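Local structure of AB hydrolase-1 domain-containing protein (Thermoplasma acidophilum DSM 1728, 3BDI) at residues Glu7-Asn12 with Val16-Met21; His85-Ile90 with Leu119-Ile124; His159-Ala164 with Ser184-Tyr189. The protein is of unknown function but belongs to the alpha/beta hydrolase superfamily and is probably a hydrolase with a serine nucleophile. One frame throughout, in Å; residues are numbered along the deposited sequence. Where two conformers were deposited one is given.

Contact 1. Residues Glu7-Asn12 with Val16-Met21; sequences EFIDVN and VFQRKM
Glu7 opens the pairing with Gln18 in a beta hairpin, strand 5-11 being the outermost strand at this end of the sheet. They form an antiparallel hydrogen-bonded pair, Gln18 N giving to Glu7 O at 2.8 Å and Glu7 N giving to Gln18 O. With CG wedged between its backbone N and carbonyl carbon (chi1 64°), the Glu7 side chain then runs out straight beside that of Gln18, and their carboxylate and amide end only 20° from coplanar. Gln18 NE2 meets the anti lone pair of Glu7 OE2 at 2.8 Å, while Lys20 NZ closes a salt bridge to the same OE2, also at 2.8 Å, from the syn side and somewhat off the carboxylate plane. Beyond the hairpin, Tyr93 and Asn97 hold the two ends of the Gln18 amide.

Phe8 and Phe17 form the non-hydrogen-bonded pair, their side chains on the other face. Their rings meet obliquely, planes 55° apart, with Phe17 CD1 over a face of Phe8 near its rim and Phe8 CE2 3.6 Å from Phe17 CB. Ile9 restores the two-bond pattern with Val16, and in the conformer given its CG2 lies 3.8 Å from Val16 CB. Farther along, Val11 CG2 reaches Val16 CG2 at 3.7 Å.

The Ile9 and Val16 face turns to helix 83-96. Two donors gripping one carboxylate oxygen should limit how far the Glu7 group can turn, and the nearby lysine charge would probably keep it ionised.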
ATOM      1  N   GLU A   7       1.679  17.810   3.703  1.00 10.09           N
ATOM      2  CA  GLU A   7       2.966  18.491   3.677  1.00 10.66           C
ATOM      3  C   GLU A   7       3.836  17.903   2.585  1.00 10.93           C
ATOM      4  O   GLU A   7       3.534  16.852   2.000  1.00 11.15           O
ATOM      5  CB  GLU A   7       3.691  18.318   5.012  1.00 10.16           C
ATOM      6  CG  GLU A   7       4.053  16.886   5.329  1.00 12.43           C
ATOM      7  CD  GLU A   7       4.615  16.646   6.739  1.00 15.08           C
ATOM      8  OE1 GLU A   7       4.462  17.534   7.613  1.00 16.19           O
ATOM      9  OE2 GLU A   7       5.157  15.544   6.968  1.00 13.70           O
ATOM     10  N   PHE A   8       4.939  18.562   2.298  1.00  9.40           N
ATOM     11  CA  PHE A   8       5.933  18.059   1.383  1.00  9.83           C
ATOM     12  C   PHE A   8       7.175  17.669   2.166  1.00 11.34           C
ATOM     13  O   PHE A   8       7.575  18.365   3.105  1.00 15.37           O
ATOM     14  CB  PHE A   8       6.255  19.067   0.298  1.00 10.21           C
ATOM     15  CG  PHE A   8       5.096  19.367  -0.595  1.00 10.31           C
ATOM     16  CD1 PHE A   8       4.141  20.329  -0.263  1.00 10.90           C
ATOM     17  CD2 PHE A   8       4.943  18.684  -1.772  1.00 11.11           C
ATOM     18  CE1 PHE A   8       3.054  20.518  -1.082  1.00 12.20           C
ATOM     19  CE2 PHE A   8       3.869  18.916  -2.595  1.00 11.03           C
ATOM     20  CZ  PHE A   8       2.942  19.850  -2.231  1.00 11.70           C
ATOM     21  N   ILE A   9       7.717  16.504   1.829  0.50  8.76           N
ATOM     22  CA  ILE A   9       8.920  15.911   2.452  0.50  8.98           C
ATOM     23  C   ILE A   9       9.976  15.751   1.341  0.50  9.30           C
ATOM     24  O   ILE A   9       9.639  15.523   0.160  0.50 10.44           O
ATOM     25  CB  ILE A   9       8.587  14.553   3.174  0.50  8.80           C
ATOM     26  CG1 ILE A   9       9.746  14.100   4.075  0.50  7.01           C
ATOM     27  CG2 ILE A   9       8.116  13.471   2.185  0.50 13.34           C
ATOM     28  CD1 ILE A   9       9.348  13.088   5.083  0.50  8.08           C
ATOM     29  N   ASP A  10      11.258  15.921   1.677  1.00 10.37           N
ATOM     30  CA  ASP A  10      12.322  15.560   0.783  1.00 10.20           C
ATOM     31  C   ASP A  10      12.676  14.128   0.980  1.00 11.85           C
ATOM     32  O   ASP A  10      13.030  13.714   2.102  1.00 12.99           O
ATOM     33  CB  ASP A  10      13.572  16.387   1.028  1.00 12.02           C
ATOM     34  CG  ASP A  10      14.692  16.041   0.011  1.00 14.39           C
ATOM     35  OD1 ASP A  10      14.521  16.395  -1.162  1.00 26.88           O
ATOM     36  OD2 ASP A  10      15.661  15.415   0.396  1.00 29.77           O
ATOM     37  N   VAL A  11      12.616  13.346  -0.099  1.00  9.56           N
ATOM     38  CA  VAL A  11      13.076  11.967  -0.114  1.00 10.78           C
ATOM     39  C   VAL A  11      14.270  11.915  -1.064  1.00 10.57           C
ATOM     40  O   VAL A  11      14.142  11.831  -2.287  1.00  9.95           O
ATOM     41  CB  VAL A  11      11.950  10.969  -0.493  1.00  9.95           C
ATOM     42  CG1 VAL A  11      12.479   9.527  -0.356  1.00 11.43           C
ATOM     43  CG2 VAL A  11      10.719  11.203   0.407  1.00 11.99           C
ATOM     44  N   ASN A  12      15.471  12.024  -0.502  1.00 10.73           N
ATOM     45  CA  ASN A  12      16.721  11.999  -1.264  1.00 11.50           C
ATOM     46  C   ASN A  12      16.697  12.850  -2.504  1.00  9.77           C
ATOM     47  O   ASN A  12      17.167  12.446  -3.557  1.00 11.97           O
ATOM     48  CB  ASN A  12      17.157  10.568  -1.565  1.00 11.13           C
ATOM     49  CG  ASN A  12      17.536   9.831  -0.319  1.00 18.59           C
ATOM     50  OD1 ASN A  12      18.316  10.344   0.496  1.00 19.50           O
ATOM     51  ND2 ASN A  12      16.988   8.661  -0.126  1.00 21.66           N
ATOM     52  N   VAL A  16       8.273  15.171  -2.311  1.00  7.65           N
ATOM     53  CA  VAL A  16       7.158  14.254  -2.210  1.00  8.23           C
ATOM     54  C   VAL A  16       6.046  14.888  -1.395  1.00  8.06           C
ATOM     55  O   VAL A  16       6.289  15.341  -0.279  1.00  8.98           O
ATOM     56  CB  VAL A  16       7.635  12.948  -1.541  1.00  8.83           C
ATOM     57  CG1 VAL A  16       6.477  11.999  -1.281  1.00  9.34           C
ATOM     58  CG2 VAL A  16       8.662  12.295  -2.441  1.00 11.04           C
ATOM     59  N   PHE A  17       4.837  14.908  -1.935  1.00  7.95           N
ATOM     60  CA  PHE A  17       3.656  15.262  -1.166  1.00  7.78           C
ATOM     61  C   PHE A  17       3.213  14.066  -0.345  1.00  7.60           C
ATOM     62  O   PHE A  17       3.171  12.946  -0.830  1.00  8.13           O
ATOM     63  CB  PHE A  17       2.506  15.657  -2.092  1.00  7.37           C
ATOM     64  CG  PHE A  17       1.215  15.962  -1.368  1.00  7.96           C
ATOM     65  CD1 PHE A  17       1.115  17.107  -0.614  1.00  8.20           C
ATOM     66  CD2 PHE A  17       0.101  15.121  -1.455  1.00  9.08           C
ATOM     67  CE1 PHE A  17      -0.025  17.386   0.082  1.00  9.69           C
ATOM     68  CE2 PHE A  17      -1.062  15.394  -0.784  1.00 10.02           C
ATOM     69  CZ  PHE A  17      -1.134  16.572  -0.021  1.00  8.13           C
ATOM     70  N   GLN A  18       2.883  14.311   0.923  1.00  8.32           N
ATOM     71  CA  GLN A  18       2.272  13.269   1.737  1.00  8.58           C
ATOM     72  C   GLN A  18       1.207  13.773   2.651  1.00  8.02           C
ATOM     73  O   GLN A  18       1.178  14.947   3.028  1.00  7.94           O
ATOM     74  CB  GLN A  18       3.337  12.506   2.571  1.00  9.31           C
ATOM     75  CG  GLN A  18       3.946  13.317   3.709  1.00  9.46           C
ATOM     76  CD  GLN A  18       4.929  12.494   4.560  1.00  8.96           C
ATOM     77  OE1 GLN A  18       5.212  11.344   4.258  1.00 10.85           O
ATOM     78  NE2 GLN A  18       5.514  13.105   5.592  1.00  9.72           N
ATOM     79  N   ARG A  19       0.349  12.856   3.031  1.00  8.39           N
ATOM     80  CA  ARG A  19      -0.688  13.042   4.055  1.00  8.39           C
ATOM     81  C   ARG A  19      -0.431  12.070   5.177  1.00  8.20           C
ATOM     82  O   ARG A  19      -0.116  10.918   4.932  1.00  9.87           O
ATOM     83  CB  ARG A  19      -2.053  12.775   3.445  1.00  9.11           C
ATOM     84  CG  ARG A  19      -2.247  13.443   2.083  1.00  9.68           C
ATOM     85  CD  ARG A  19      -3.600  13.148   1.511  1.00 10.82           C
ATOM     86  NE  ARG A  19      -4.653  13.944   2.145  1.00 10.14           N
ATOM     87  CZ  ARG A  19      -5.932  13.565   2.205  1.00 10.23           C
ATOM     88  NH1 ARG A  19      -6.287  12.349   1.813  1.00 11.49           N
ATOM     89  NH2 ARG A  19      -6.830  14.386   2.748  1.00 14.20           N
ATOM     90  N   LYS A  20      -0.544  12.545   6.430  1.00 10.25           N
ATOM     91  CA  LYS A  20      -0.259  11.644   7.542  1.00  9.55           C
ATOM     92  C   LYS A  20      -1.114  11.966   8.743  1.00 10.51           C
ATOM     93  O   LYS A  20      -1.500  13.091   8.900  1.00 11.71           O
ATOM     94  CB  LYS A  20       1.222  11.674   7.932  1.00  8.97           C
ATOM     95  CG  LYS A  20       1.659  12.976   8.542  1.00 10.89           C
ATOM     96  CD  LYS A  20       3.159  13.014   8.761  1.00 11.76           C
ATOM     97  CE  LYS A  20       3.587  14.258   9.533  1.00 12.84           C
ATOM     98  NZ  LYS A  20       5.083  14.464   9.567  1.00 13.33           N
HETATM   99  N   MSE A  21      -1.397  10.940   9.535  1.00 10.32           N
HETATM  100  CA  MSE A  21      -2.058  11.097  10.835  1.00 10.86           C
HETATM  101  C   MSE A  21      -1.278  10.264  11.845  1.00  9.76           C
HETATM  102  O   MSE A  21      -1.309   9.062  11.814  1.00 12.41           O
HETATM  103  CB  MSE A  21      -3.492  10.638  10.724  1.00 10.26           C
HETATM  104  CG  MSE A  21      -4.299  10.871  12.007  1.00 12.18           C
HETATM  105 SE   MSE A  21      -6.210  10.592  11.891  0.75 13.32          SE
HETATM  106  CE  MSE A  21      -6.764  12.211  11.034  1.00 13.09           C
TER

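Contact 2. Residues His85-Ile90 with Leu119-Ile124; sequences HAAEFI and LQYPDI
Ala87 overlaps the side chain of Gln120, its CB 3.9 Å from Gln120 CG, where two helices of the alpha/beta hydrolase fold lie next to each other. Segment 85-90 belongs to helix 83-96. The other helix, 109-120, ends here and follows directly on what is probably the nucleophile elbow. Farther back along it, Met116 and Thr117 carry on the packing against Ala87, a residue small enough to let the backbones come to 6.9 Å between Ala87 CA and Gln120 CA.

Glu88 comes to the hydroxyl end of Tyr121. The glutamate was modelled in two conformers, and its approach to the hydroxyl in the one given is too close to be trusted as a bond. In this conformer its carboxylate is turned 72° from the ring plane, and its OE1 has a salt-bridge partner in Arg91, farther along the helix. In the same conformer a water would link the segments, giving to Glu88 OE2 and accepting from Gln120 NE2.

Tyr121, the first residue to leave helical geometry, turns its ring back toward helix 83-96. Gln120 CB lies over one face of this ring, offset toward the rim, backing the tyrosine from its own side of the contact. CG stands anti to its own carbonyl carbon (chi1 -59°), which sends the ring alongside Ala87, with CE2 3.8 Å from Ala87 O and 4.2 Å from Ala87 CB.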
ATOM      1  N   HIS A  85      12.959   0.403  -8.417  1.00 13.34           N
ATOM      2  CA  HIS A  85      12.971   1.820  -8.034  1.00 13.22           C
ATOM      3  C   HIS A  85      11.919   2.120  -6.989  1.00 12.46           C
ATOM      4  O   HIS A  85      12.134   2.964  -6.112  1.00 11.04           O
ATOM      5  CB  HIS A  85      12.652   2.739  -9.215  1.00 16.57           C
ATOM      6  CG  HIS A  85      13.819   3.057 -10.072  1.00 20.15           C
ATOM      7  ND1 HIS A  85      13.778   4.040 -11.041  1.00 24.64           N
ATOM      8  CD2 HIS A  85      15.078   2.568 -10.071  1.00 20.85           C
ATOM      9  CE1 HIS A  85      14.959   4.106 -11.633  1.00 32.80           C
ATOM     10  NE2 HIS A  85      15.764   3.223 -11.066  1.00 23.59           N
ATOM     11  N   ALA A  86      10.759   1.472  -7.108  1.00 12.38           N
ATOM     12  CA  ALA A  86       9.693   1.686  -6.156  1.00 11.42           C
ATOM     13  C   ALA A  86       9.979   1.055  -4.801  1.00 11.14           C
ATOM     14  O   ALA A  86       9.585   1.598  -3.797  1.00 12.55           O
ATOM     15  CB  ALA A  86       8.381   1.164  -6.695  1.00 12.80           C
ATOM     16  N   ALA A  87      10.680  -0.076  -4.764  1.00 11.40           N
ATOM     17  CA  ALA A  87      11.109  -0.621  -3.469  1.00 11.41           C
ATOM     18  C   ALA A  87      12.072   0.312  -2.744  1.00 10.19           C
ATOM     19  O   ALA A  87      12.001   0.505  -1.526  1.00 12.39           O
ATOM     20  CB  ALA A  87      11.751  -2.045  -3.677  1.00 12.40           C
ATOM     21  N   GLU A  88      13.023   0.863  -3.503  0.50 10.06           N
ATOM     22  CA  GLU A  88      13.919   1.911  -2.977  0.50 10.25           C
ATOM     23  C   GLU A  88      13.103   3.070  -2.435  0.50  9.42           C
ATOM     24  O   GLU A  88      13.313   3.516  -1.311  0.50  8.85           O
ATOM     25  CB  GLU A  88      14.886   2.427  -4.046  0.50 11.41           C
ATOM     26  CG  GLU A  88      15.903   1.416  -4.524  0.50 10.38           C
ATOM     27  CD  GLU A  88      16.666   0.817  -3.408  0.50 13.95           C
ATOM     28  OE1 GLU A  88      17.274   1.560  -2.587  0.50 17.96           O
ATOM     29  OE2 GLU A  88      16.679  -0.418  -3.377  0.50 19.72           O
ATOM     30  N   PHE A  89      12.126   3.527  -3.219  1.00 10.11           N
ATOM     31  CA  PHE A  89      11.285   4.625  -2.761  1.00  9.62           C
ATOM     32  C   PHE A  89      10.631   4.308  -1.434  1.00  9.45           C
ATOM     33  O   PHE A  89      10.673   5.105  -0.514  1.00  9.68           O
ATOM     34  CB  PHE A  89      10.203   5.006  -3.752  1.00  9.75           C
ATOM     35  CG  PHE A  89       9.365   6.120  -3.243  1.00  9.07           C
ATOM     36  CD1 PHE A  89       9.849   7.391  -3.160  1.00  9.84           C
ATOM     37  CD2 PHE A  89       8.086   5.868  -2.763  1.00 10.78           C
ATOM     38  CE1 PHE A  89       9.072   8.395  -2.599  1.00  9.92           C
ATOM     39  CE2 PHE A  89       7.321   6.865  -2.236  1.00  9.59           C
ATOM     40  CZ  PHE A  89       7.831   8.128  -2.167  1.00 10.20           C
ATOM     41  N   ILE A  90       9.985   3.138  -1.326  1.00  9.89           N
ATOM     42  CA  ILE A  90       9.240   2.853  -0.100  1.00  9.81           C
ATOM     43  C   ILE A  90      10.157   2.777   1.131  1.00  9.32           C
ATOM     44  O   ILE A  90       9.871   3.373   2.183  1.00 11.10           O
ATOM     45  CB  ILE A  90       8.324   1.625  -0.260  1.00 10.58           C
ATOM     46  CG1 ILE A  90       7.241   1.984  -1.276  1.00 11.04           C
ATOM     47  CG2 ILE A  90       7.745   1.184   1.117  1.00 12.26           C
ATOM     48  CD1 ILE A  90       6.214   0.888  -1.590  1.00 12.50           C
ATOM     49  N   LEU A 119       9.887  -8.216  -1.001  1.00 13.55           N
ATOM     50  CA  LEU A 119      10.887  -9.129  -1.592  1.00 13.74           C
ATOM     51  C   LEU A 119      12.298  -8.584  -1.397  1.00 15.12           C
ATOM     52  O   LEU A 119      13.229  -9.351  -1.160  1.00 16.86           O
ATOM     53  CB  LEU A 119      10.615  -9.366  -3.082  1.00 16.44           C
ATOM     54  CG  LEU A 119       9.284 -10.046  -3.400  1.00 21.64           C
ATOM     55  CD1 LEU A 119       9.070 -10.147  -4.918  1.00 16.86           C
ATOM     56  CD2 LEU A 119       9.197 -11.393  -2.717  1.00 25.89           C
ATOM     57  N   GLN A 120      12.475  -7.267  -1.459  1.00 14.47           N
ATOM     58  CA  GLN A 120      13.798  -6.642  -1.381  1.00 14.49           C
ATOM     59  C   GLN A 120      14.247  -6.356   0.029  1.00 15.64           C
ATOM     60  O   GLN A 120      15.427  -6.567   0.353  1.00 16.73           O
ATOM     61  CB  GLN A 120      13.825  -5.332  -2.155  1.00 17.08           C
ATOM     62  CG  GLN A 120      13.651  -5.474  -3.632  1.00 18.15           C
ATOM     63  CD  GLN A 120      14.903  -5.933  -4.360  1.00 30.77           C
ATOM     64  OE1 GLN A 120      15.113  -7.127  -4.569  1.00 33.02           O
ATOM     65  NE2 GLN A 120      15.732  -4.984  -4.753  1.00 29.02           N
ATOM     66  N   TYR A 121      13.329  -5.884   0.871  1.00 13.65           N
ATOM     67  CA  TYR A 121      13.594  -5.350   2.182  1.00 13.16           C
ATOM     68  C   TYR A 121      12.598  -5.917   3.187  1.00 14.07           C
ATOM     69  O   TYR A 121      11.857  -5.208   3.862  1.00 14.93           O
ATOM     70  CB  TYR A 121      13.483  -3.815   2.139  1.00 14.14           C
ATOM     71  CG  TYR A 121      14.427  -3.177   1.166  1.00 16.88           C
ATOM     72  CD1 TYR A 121      15.803  -3.336   1.319  1.00 18.51           C
ATOM     73  CD2 TYR A 121      13.968  -2.434   0.072  1.00 16.73           C
ATOM     74  CE1 TYR A 121      16.682  -2.776   0.415  1.00 21.00           C
ATOM     75  CE2 TYR A 121      14.842  -1.852  -0.820  1.00 19.08           C
ATOM     76  CZ  TYR A 121      16.202  -2.033  -0.658  1.00 22.29           C
ATOM     77  OH  TYR A 121      17.138  -1.471  -1.518  1.00 26.94           O
ATOM     78  N   PRO A 122      12.612  -7.244   3.339  1.00 14.97           N
ATOM     79  CA  PRO A 122      11.604  -7.837   4.214  1.00 14.49           C
ATOM     80  C   PRO A 122      11.654  -7.388   5.658  1.00 14.93           C
ATOM     81  O   PRO A 122      10.648  -7.448   6.364  1.00 16.98           O
ATOM     82  CB  PRO A 122      11.882  -9.351   4.094  1.00 15.59           C
ATOM     83  CG  PRO A 122      13.293  -9.439   3.649  1.00 15.85           C
ATOM     84  CD  PRO A 122      13.475  -8.252   2.716  1.00 17.36           C
ATOM     85  N   ASP A 123      12.834  -6.954   6.114  1.00 15.07           N
ATOM     86  CA  ASP A 123      12.990  -6.587   7.508  1.00 17.84           C
ATOM     87  C   ASP A 123      12.296  -5.296   7.899  1.00 16.81           C
ATOM     88  O   ASP A 123      12.107  -5.018   9.086  1.00 19.99           O
ATOM     89  CB  ASP A 123      14.472  -6.574   7.896  1.00 21.15           C
ATOM     90  CG  ASP A 123      15.127  -7.948   7.689  1.00 30.84           C
ATOM     91  OD1 ASP A 123      14.472  -8.987   7.984  1.00 38.52           O
ATOM     92  OD2 ASP A 123      16.277  -7.987   7.205  1.00 43.23           O
ATOM     93  N   ILE A 124      11.847  -4.528   6.899  1.00 15.40           N
ATOM     94  CA  ILE A 124      11.111  -3.302   7.190  1.00 14.91           C
ATOM     95  C   ILE A 124       9.578  -3.467   7.164  1.00 13.54           C
ATOM     96  O   ILE A 124       8.848  -2.503   7.503  1.00 15.32           O
ATOM     97  CB  ILE A 124      11.550  -2.104   6.286  1.00 14.85           C
ATOM     98  CG1 ILE A 124      11.010  -2.196   4.870  1.00 17.19           C
ATOM     99  CG2 ILE A 124      13.094  -2.011   6.238  1.00 16.34           C
ATOM    100  CD1 ILE A 124      11.377  -0.979   3.998  1.00 16.30           C
TER
HETATM  101  O   HOH W   1      15.306  -2.175  -4.766  1.00 25.94           O

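Contact 3. Residues His159-Ala164 with Ser184-Tyr189; sequences HVVPIA and SGHPVY
Two loops that each lead into a helix come together here, with Val160 CA and His186 CA 6.3 Å apart. Val160 lies across the His186 imidazole at about a right angle. Its CG1 sits over the centre of one face, 3.8 Å from the ring centroid and 11° off the normal, a CH-pi contact, while CB rests 3.7 Å from His186 CG. Because His186 holds CG anti to its backbone N (chi1 -176°), the ring is placed with that face against Val160. Val161 adds a second touch, its CG2 reaching His186 CE1 obliquely at 3.5 Å.

Both imidazole nitrogens have partners outside the two segments: ND1 bonds to Asp158 OD2 and NE2 to Ser108 OG. This is the geometry of a Ser-His-Asp catalytic triad, with the serine on a probable nucleophile elbow, as in other alpha/beta hydrolases. The other oxygen of Asp158, OD1, takes the backbone N-H groups of Val160 and Val161. The same aspartate thus ties down the loop whose valines meet the imidazole. An alanine at His186 would strip Val160 CG1 of the ring it covers and would probably leave Asp158 OD2 and Ser108 OG without their shared partner.

Apolar contact from the valines and a hydrogen bond at each nitrogen together would restrict the ring's tilt and rotation, consistent with a histidine positioned to act as general base toward Ser108, with Asp158 orienting it.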
ATOM      1  N   HIS A 159     -11.963  -6.597 -13.824  1.00 17.27           N
ATOM      2  CA  HIS A 159     -11.438  -7.099 -15.097  1.00 18.17           C
ATOM      3  C   HIS A 159     -10.159  -6.390 -15.514  1.00 20.66           C
ATOM      4  O   HIS A 159      -9.722  -6.531 -16.664  1.00 24.20           O
ATOM      5  CB  HIS A 159     -12.504  -6.950 -16.191  1.00 19.58           C
ATOM      6  CG  HIS A 159     -13.803  -7.632 -15.878  1.00 26.59           C
ATOM      7  ND1 HIS A 159     -13.936  -9.006 -15.840  1.00 34.39           N
ATOM      8  CD2 HIS A 159     -15.025  -7.129 -15.573  1.00 34.02           C
ATOM      9  CE1 HIS A 159     -15.180  -9.317 -15.518  1.00 33.47           C
ATOM     10  NE2 HIS A 159     -15.864  -8.198 -15.360  1.00 33.22           N
ATOM     11  N   VAL A 160      -9.576  -5.591 -14.612  1.00 15.22           N
ATOM     12  CA  VAL A 160      -8.302  -4.909 -14.868  1.00 15.16           C
ATOM     13  C   VAL A 160      -7.129  -5.820 -14.531  1.00 16.70           C
ATOM     14  O   VAL A 160      -6.154  -5.968 -15.315  1.00 16.52           O
ATOM     15  CB  VAL A 160      -8.220  -3.587 -14.068  1.00 16.41           C
ATOM     16  CG1 VAL A 160      -6.812  -2.925 -14.164  1.00 19.19           C
ATOM     17  CG2 VAL A 160      -9.327  -2.632 -14.535  1.00 17.60           C
ATOM     18  N   VAL A 161      -7.179  -6.388 -13.336  1.00 14.22           N
ATOM     19  CA  VAL A 161      -6.239  -7.404 -12.925  1.00 15.95           C
ATOM     20  C   VAL A 161      -7.093  -8.632 -12.652  1.00 18.72           C
ATOM     21  O   VAL A 161      -7.882  -8.670 -11.714  1.00 16.18           O
ATOM     22  CB  VAL A 161      -5.381  -7.011 -11.684  1.00 14.96           C
ATOM     23  CG1 VAL A 161      -4.469  -8.166 -11.263  1.00 14.06           C
ATOM     24  CG2 VAL A 161      -4.563  -5.744 -11.929  1.00 15.12           C
ATOM     25  N   PRO A 162      -6.986  -9.636 -13.518  1.00 20.58           N
ATOM     26  CA  PRO A 162      -7.926 -10.728 -13.493  1.00 20.89           C
ATOM     27  C   PRO A 162      -8.117 -11.412 -12.137  1.00 18.68           C
ATOM     28  O   PRO A 162      -7.159 -11.662 -11.434  1.00 18.07           O
ATOM     29  CB  PRO A 162      -7.297 -11.750 -14.451  1.00 22.65           C
ATOM     30  CG  PRO A 162      -6.368 -11.028 -15.285  1.00 26.85           C
ATOM     31  CD  PRO A 162      -5.997  -9.768 -14.603  1.00 21.65           C
ATOM     32  N   ILE A 163      -9.353 -11.745 -11.818  0.50 21.36           N
ATOM     33  CA  ILE A 163      -9.676 -12.376 -10.551  0.50 21.60           C
ATOM     34  C   ILE A 163      -9.051 -13.785 -10.431  0.50 21.35           C
ATOM     35  O   ILE A 163      -8.809 -14.261  -9.328  0.50 21.19           O
ATOM     36  CB  ILE A 163     -11.201 -12.363 -10.334  0.50 24.48           C
ATOM     37  CG1 ILE A 163     -11.556 -12.626  -8.867  0.50 24.05           C
ATOM     38  CG2 ILE A 163     -11.888 -13.336 -11.271  0.50 22.81           C
ATOM     39  CD1 ILE A 163     -11.555 -11.392  -8.013  0.50 20.83           C
ATOM     40  N   ALA A 164      -8.771 -14.448 -11.560  1.00 21.86           N
ATOM     41  CA  ALA A 164      -8.017 -15.690 -11.546  1.00 23.07           C
ATOM     42  C   ALA A 164      -6.662 -15.562 -10.842  1.00 22.28           C
ATOM     43  O   ALA A 164      -6.241 -16.486 -10.158  1.00 22.00           O
ATOM     44  CB  ALA A 164      -7.839 -16.228 -12.983  1.00 25.45           C
ATOM     45  N   SER A 184     -17.898  -4.630  -6.405  1.00 11.25           N
ATOM     46  CA  SER A 184     -16.810  -3.689  -6.687  1.00  9.88           C
ATOM     47  C   SER A 184     -15.997  -4.138  -7.877  1.00  9.90           C
ATOM     48  O   SER A 184     -15.735  -5.322  -8.045  1.00 10.85           O
ATOM     49  CB  SER A 184     -15.884  -3.593  -5.496  1.00 10.29           C
ATOM     50  OG  SER A 184     -14.767  -2.743  -5.799  1.00 11.07           O
ATOM     51  N   GLY A 185     -15.586  -3.202  -8.716  1.00 11.22           N
ATOM     52  CA  GLY A 185     -14.483  -3.428  -9.685  1.00 10.74           C
ATOM     53  C   GLY A 185     -13.119  -3.217  -9.042  1.00 12.54           C
ATOM     54  O   GLY A 185     -12.941  -3.429  -7.845  1.00 11.47           O
ATOM     55  N   HIS A 186     -12.163  -2.758  -9.829  1.00 10.80           N
ATOM     56  CA  HIS A 186     -10.779  -2.754  -9.448  1.00 11.86           C
ATOM     57  C   HIS A 186     -10.460  -1.888  -8.181  1.00 11.98           C
ATOM     58  O   HIS A 186      -9.798  -2.480  -7.287  1.00 14.66           O
ATOM     59  CB  HIS A 186      -9.958  -2.471 -10.713  1.00 11.71           C
ATOM     60  CG  HIS A 186      -8.476  -2.520 -10.553  1.00 12.19           C
ATOM     61  ND1 HIS A 186      -7.787  -3.669 -10.217  1.00 11.65           N
ATOM     62  CD2 HIS A 186      -7.546  -1.562 -10.749  1.00 13.24           C
ATOM     63  CE1 HIS A 186      -6.490  -3.383 -10.150  1.00 11.90           C
ATOM     64  NE2 HIS A 186      -6.322  -2.122 -10.493  1.00 14.19           N
ATOM     65  N   PRO A 187     -10.868  -0.585  -8.051  1.00 15.21           N
ATOM     66  CA  PRO A 187     -10.619   0.321  -6.862  1.00 15.41           C
ATOM     67  C   PRO A 187     -11.625   0.166  -5.680  1.00 12.32           C
ATOM     68  O   PRO A 187     -12.592   0.926  -5.468  1.00 11.03           O
ATOM     69  CB  PRO A 187     -10.750   1.716  -7.450  1.00 16.30           C
ATOM     70  CG  PRO A 187     -11.594   1.569  -8.521  1.00 17.44           C
ATOM     71  CD  PRO A 187     -11.499   0.196  -9.110  1.00 13.77           C
ATOM     72  N   VAL A 188     -11.368  -0.877  -4.936  1.00 11.53           N
ATOM     73  CA  VAL A 188     -12.321  -1.332  -3.983  1.00  9.30           C
ATOM     74  C   VAL A 188     -12.592  -0.309  -2.890  1.00  9.67           C
ATOM     75  O   VAL A 188     -13.718  -0.182  -2.380  1.00  8.80           O
ATOM     76  CB  VAL A 188     -11.860  -2.700  -3.343  1.00 11.23           C
ATOM     77  CG1 VAL A 188     -12.924  -3.235  -2.405  1.00 11.17           C
ATOM     78  CG2 VAL A 188     -11.530  -3.754  -4.445  1.00 13.41           C
ATOM     79  N   TYR A 189     -11.522   0.385  -2.504  1.00  8.38           N
ATOM     80  CA  TYR A 189     -11.534   1.420  -1.468  1.00  9.35           C
ATOM     81  C   TYR A 189     -12.298   2.687  -1.906  1.00  8.51           C
ATOM     82  O   TYR A 189     -12.527   3.573  -1.104  1.00 10.27           O
ATOM     83  CB  TYR A 189     -10.069   1.764  -1.034  1.00  9.19           C
ATOM     84  CG  TYR A 189      -9.227   2.003  -2.246  1.00  9.63           C
ATOM     85  CD1 TYR A 189      -9.132   3.253  -2.831  1.00  9.45           C
ATOM     86  CD2 TYR A 189      -8.613   0.946  -2.892  1.00 10.56           C
ATOM     87  CE1 TYR A 189      -8.440   3.442  -4.012  1.00  9.41           C
ATOM     88  CE2 TYR A 189      -7.940   1.121  -4.069  1.00 10.26           C
ATOM     89  CZ  TYR A 189      -7.838   2.360  -4.644  1.00 10.58           C
ATOM     90  OH  TYR A 189      -7.223   2.625  -5.852  1.00 13.13           O
TER

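How the contacts relate
From the N terminus, contact 1 closes first, a short hairpin turn with three residues between its segments. Contact 2 follows, bringing 119-124 back to 85-90 after 28 residues that include strand 102-107 and most of helix 109-120. Contact 3 closes last, around helix 163-172 and the final strand, 177-181. The three loops run in series, none inside or across another. Contacts 1 and 2 share a border: Phe89 CE1 of helix 83-96 packs on Val16 CG2 of the hairpin at 3.9 Å, tying the sheet edge to that helix. Contact 3 lies across the chain's centre from both, about 25 Å from contact 2 between centres, at the probable catalytic site.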